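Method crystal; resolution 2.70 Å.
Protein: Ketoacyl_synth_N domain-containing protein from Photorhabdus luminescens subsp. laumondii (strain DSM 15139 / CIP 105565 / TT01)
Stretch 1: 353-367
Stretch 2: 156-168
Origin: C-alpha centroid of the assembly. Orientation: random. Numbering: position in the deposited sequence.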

# COMPACT_ATOMS: atom_id res chain seq x y z
N ILE C 353 9.35 4.25 26.44
CA ILE C 353 8.89 5.14 25.33
C ILE C 353 9.98 5.15 24.25
O ILE C 353 11.13 5.51 24.57
CB ILE C 353 8.56 6.55 25.86
CG1 ILE C 353 7.37 6.52 26.81
CG2 ILE C 353 8.34 7.53 24.72
CD1 ILE C 353 7.33 7.66 27.79
N ILE C 354 9.62 4.76 23.03
CA ILE C 354 10.53 4.65 21.85
C ILE C 354 10.22 5.80 20.89
O ILE C 354 9.02 6.04 20.64
CB ILE C 354 10.39 3.28 21.17
CG1 ILE C 354 10.54 2.13 22.18
CG2 ILE C 354 11.37 3.14 20.01
CD1 ILE C 354 9.64 0.96 21.89
N GLN C 355 11.25 6.48 20.38
CA GLN C 355 11.13 7.59 19.40
C GLN C 355 11.88 7.23 18.12
O GLN C 355 12.97 6.63 18.21
CB GLN C 355 11.67 8.89 19.99
CG GLN C 355 11.27 10.13 19.19
CD GLN C 355 11.84 11.40 19.76
OE1 GLN C 355 11.12 12.33 20.11
NE2 GLN C 355 13.16 11.46 19.85
N ARG C 356 11.30 7.58 16.97
CA ARG C 356 11.94 7.52 15.63
C ARG C 356 11.52 8.75 14.82
O ARG C 356 10.43 9.29 15.10
CB ARG C 356 11.54 6.23 14.89
CG ARG C 356 12.46 5.05 15.16
CD ARG C 356 12.91 4.39 13.87
NE ARG C 356 13.81 5.26 13.11
CZ ARG C 356 14.19 5.06 11.85
NH1 ARG C 356 15.01 5.92 11.27
NH2 ARG C 356 13.76 4.01 11.17
N PHE C 357 12.35 9.17 13.86
CA PHE C 357 12.02 10.25 12.90
C PHE C 357 12.79 10.05 11.60
O PHE C 357 13.84 9.38 11.59
CB PHE C 357 12.25 11.63 13.52
CG PHE C 357 13.47 11.80 14.38
CD1 PHE C 357 14.71 12.04 13.82
CD2 PHE C 357 13.37 11.78 15.77
CE1 PHE C 357 15.83 12.22 14.61
CE2 PHE C 357 14.50 11.96 16.56
CZ PHE C 357 15.72 12.18 15.98
N SER C 358 12.27 10.64 10.52
CA SER C 358 12.72 10.45 9.11
C SER C 358 13.67 11.58 8.71
O SER C 358 13.87 12.51 9.51
CB SER C 358 11.54 10.38 8.18
OG SER C 358 10.93 11.66 8.05
N ASN C 359 14.23 11.48 7.50
CA ASN C 359 15.13 12.49 6.88
C ASN C 359 14.32 13.74 6.52
O ASN C 359 14.84 14.86 6.73
CB ASN C 359 15.85 11.92 5.66
CG ASN C 359 16.98 12.80 5.18
OD1 ASN C 359 18.06 12.82 5.78
ND2 ASN C 359 16.77 13.52 4.09
N GLN C 360 13.10 13.56 5.99
CA GLN C 360 12.22 14.65 5.50
C GLN C 360 11.66 15.46 6.68
O GLN C 360 11.33 16.65 6.46
CB GLN C 360 11.10 14.08 4.63
CG GLN C 360 11.58 13.54 3.29
CD GLN C 360 12.04 14.63 2.36
OE1 GLN C 360 13.22 14.72 2.02
NE2 GLN C 360 11.11 15.48 1.95
N GLY C 361 11.55 14.84 7.86
CA GLY C 361 11.29 15.54 9.13
C GLY C 361 10.03 15.07 9.85
O GLY C 361 9.31 15.93 10.39
N HIS C 362 9.79 13.75 9.89
CA HIS C 362 8.71 13.13 10.70
C HIS C 362 9.09 13.18 12.19
O HIS C 362 10.27 13.42 12.48
CB HIS C 362 8.44 11.68 10.26
CG HIS C 362 7.58 11.57 9.04
ND1 HIS C 362 8.11 11.64 7.76
CD2 HIS C 362 6.26 11.38 8.89
CE1 HIS C 362 7.13 11.51 6.88
NE2 HIS C 362 5.99 11.35 7.55
N VAL C 363 8.11 12.98 13.08
CA VAL C 363 8.32 12.75 14.54
C VAL C 363 7.28 11.71 14.99
O VAL C 363 6.10 12.08 15.14
CB VAL C 363 8.21 14.05 15.37
CG1 VAL C 363 8.28 13.77 16.86
CG2 VAL C 363 9.28 15.06 14.97
N CYS C 364 7.72 10.47 15.19
CA CYS C 364 6.88 9.32 15.62
C CYS C 364 7.42 8.74 16.93
O CYS C 364 8.66 8.68 17.09
CB CYS C 364 6.84 8.25 14.54
SG CYS C 364 6.14 8.83 12.97
N ALA C 365 6.53 8.34 17.84
CA ALA C 365 6.88 7.74 19.15
C ALA C 365 5.75 6.82 19.63
O ALA C 365 4.57 7.16 19.41
CB ALA C 365 7.18 8.83 20.15
N LEU C 366 6.12 5.71 20.28
CA LEU C 366 5.20 4.72 20.89
C LEU C 366 5.50 4.62 22.39
O LEU C 366 6.69 4.75 22.77
CB LEU C 366 5.39 3.37 20.20
CG LEU C 366 4.76 3.24 18.81
CD1 LEU C 366 5.38 2.09 18.04
CD2 LEU C 366 3.25 3.07 18.91
N SER C 367 4.47 4.40 23.21
CA SER C 367 4.54 4.26 24.69
C SER C 367 4.04 2.87 25.10
O SER C 367 2.88 2.55 24.78
CB SER C 367 3.76 5.35 25.37
OG SER C 367 3.78 5.19 26.78
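Stretch 2 (156-168) STSDVAGMQAIGY

Stretch 1 is a β-hairpin. Strand 353-356 pairs with strand 362-367 through reciprocal backbone hydrogen bonds, I354 N to L366 O and L366 N to I354 O (both 2.9 Å), R356 N to C364 O (2.9 Å) and C364 N to R356 O (3.0 Å). Stretch 2 approaches as a loop, 156-160, with V160 at the N-cap position, and then becomes a helix from A161 that continues beyond Y168. The helix runs obliquely across the hairpin: measured N to C, it runs at 47° to strand 362-367, broadly the same way, at a closest approach of 8.5 Å between axes, and at 136° to strand 353-356, broadly against it, at 9.9 Å. The nearest CA pairs follow the same course, from S358 with D159 (5.2 Å between CA atoms) through C364 with M163 (6.7 Å) to L366 with G167 (7.1 Å).

M163 has the largest covered area, 126 Å². Its CA-to-CB bond points toward the hairpin, and chi angles of t, p and t carry the methyl to the paired strands. There CE lies 3.4 Å from I354 O and 3.7 Å from L366 N, two atoms that are hydrogen-bonded to each other, so the methyl packs beside a strand-to-strand bond. CE also meets I354 CG2 at 3.9 Å and L366 CD1 at 3.8 Å, while nearer the helix backbone, M163 CG packs on C364 CB at 3.7 Å.

L366, with 92 Å² covered, extends this apolar contact along the helix. Its CD1 is 3.8 Å from I166 CD1, and its CD2 is 4.1 Å from G167 CA. An ideal CB on G167 would lie 4.1 Å from L366 CD2, so this distance alone gives no evidence of a clash.

D159, with 76 Å² covered, packs the loop against the S358-N359 turn, with D159 OD2 3.3 Å from S358 CA. D159 has a positive phi (phi/psi 80/-49°); the weak V160 N to S158 O hydrogen bond (2.9 Å) spans it, as in a gamma turn. Its CA-to-CB bond points toward the hairpin. N359 N donates a weak hydrogen bond to D159 OD2 (3.3 Å, 143°), the one hydrogen bond between the stretches. R356 NH2 comes within 3.0 Å of D159 O, but the angle is too poor for a hydrogen bond; R356 NH1 and D159 OD1, 4.1 Å apart, are oppositely charged neighbours beyond salt-bridge range.

Between these regions, V160 places CG2 over one face of the H362 ring, 4.0 Å from its centroid and 25° off the normal, a CH-pi contact. V160 CB also lies 3.6 Å from C364 SG. The H362 ring is held within its own stretch by a hydrogen bond between ND1 and S358 OG (2.8 Å).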

# COMPACT_ATOMS: atom_id res chain seq x y z
N SER C 156 4.51 3.03 3.57
CA SER C 156 5.86 3.07 2.95
C SER C 156 6.51 4.41 3.27
O SER C 156 7.46 4.77 2.58
CB SER C 156 5.78 2.83 1.48
OG SER C 156 5.24 1.55 1.20
N THR C 157 6.01 5.11 4.29
CA THR C 157 6.57 6.41 4.72
C THR C 157 8.02 6.19 5.16
O THR C 157 8.24 5.39 6.09
CB THR C 157 5.74 7.04 5.85
OG1 THR C 157 4.36 6.84 5.56
CG2 THR C 157 6.01 8.52 6.02
N SER C 158 8.97 6.88 4.52
CA SER C 158 10.43 6.72 4.73
C SER C 158 10.75 6.69 6.23
O SER C 158 10.34 7.64 6.93
CB SER C 158 11.21 7.80 4.02
OG SER C 158 11.32 7.51 2.64
N ASP C 159 11.40 5.62 6.69
CA ASP C 159 11.99 5.45 8.05
C ASP C 159 10.90 5.07 9.07
O ASP C 159 11.12 4.09 9.80
CB ASP C 159 12.78 6.69 8.47
CG ASP C 159 13.91 7.05 7.51
OD1 ASP C 159 14.73 6.16 7.22
OD2 ASP C 159 13.94 8.20 7.04
N VAL C 160 9.78 5.79 9.10
CA VAL C 160 8.74 5.68 10.17
C VAL C 160 7.51 4.90 9.66
O VAL C 160 6.41 5.12 10.21
CB VAL C 160 8.33 7.06 10.73
CG1 VAL C 160 9.50 7.75 11.41
CG2 VAL C 160 7.73 7.97 9.66
N ALA C 161 7.68 4.01 8.67
CA ALA C 161 6.59 3.19 8.08
C ALA C 161 6.04 2.22 9.13
O ALA C 161 4.82 2.23 9.36
CB ALA C 161 7.09 2.45 6.86
N GLY C 162 6.92 1.42 9.74
CA GLY C 162 6.57 0.41 10.75
C GLY C 162 6.11 1.04 12.06
O GLY C 162 5.28 0.41 12.74
N MET C 163 6.63 2.22 12.39
CA MET C 163 6.28 2.98 13.62
C MET C 163 4.81 3.43 13.54
O MET C 163 4.13 3.40 14.59
CB MET C 163 7.19 4.21 13.79
CG MET C 163 7.36 4.63 15.23
SD MET C 163 8.48 3.54 16.15
CE MET C 163 8.46 4.32 17.76
N GLN C 164 4.36 3.83 12.35
CA GLN C 164 2.95 4.21 12.07
C GLN C 164 2.07 2.95 12.06
O GLN C 164 0.93 3.03 12.56
CB GLN C 164 2.84 4.98 10.75
CG GLN C 164 3.38 6.40 10.84
CD GLN C 164 3.29 7.15 9.53
OE1 GLN C 164 3.23 6.56 8.45
NE2 GLN C 164 3.30 8.47 9.61
N ALA C 165 2.58 1.85 11.51
CA ALA C 165 1.87 0.55 11.36
C ALA C 165 1.35 0.06 12.72
O ALA C 165 0.18 -0.35 12.77
CB ALA C 165 2.78 -0.47 10.71
N ILE C 166 2.18 0.12 13.76
CA ILE C 166 1.83 -0.33 15.14
C ILE C 166 0.79 0.63 15.73
O ILE C 166 -0.19 0.15 16.33
CB ILE C 166 3.07 -0.44 16.05
CG1 ILE C 166 4.14 -1.38 15.47
CG2 ILE C 166 2.68 -0.86 17.46
CD1 ILE C 166 5.52 -1.16 16.05
N GLY C 167 1.01 1.94 15.56
CA GLY C 167 0.19 3.02 16.14
C GLY C 167 -1.25 3.00 15.64
O GLY C 167 -2.16 3.14 16.48
N TYR C 168 -1.44 2.83 14.33
CA TYR C 168 -2.77 2.88 13.66
C TYR C 168 -3.46 1.51 13.75
O TYR C 168 -4.69 1.46 13.59
CB TYR C 168 -2.63 3.37 12.21
CG TYR C 168 -2.29 4.84 12.11
CD1 TYR C 168 -3.18 5.81 12.56
CD2 TYR C 168 -1.08 5.26 11.59
CE1 TYR C 168 -2.88 7.16 12.48
CE2 TYR C 168 -0.77 6.61 11.50
CZ TYR C 168 -1.67 7.56 11.94
OH TYR C 168 -1.35 8.89 11.86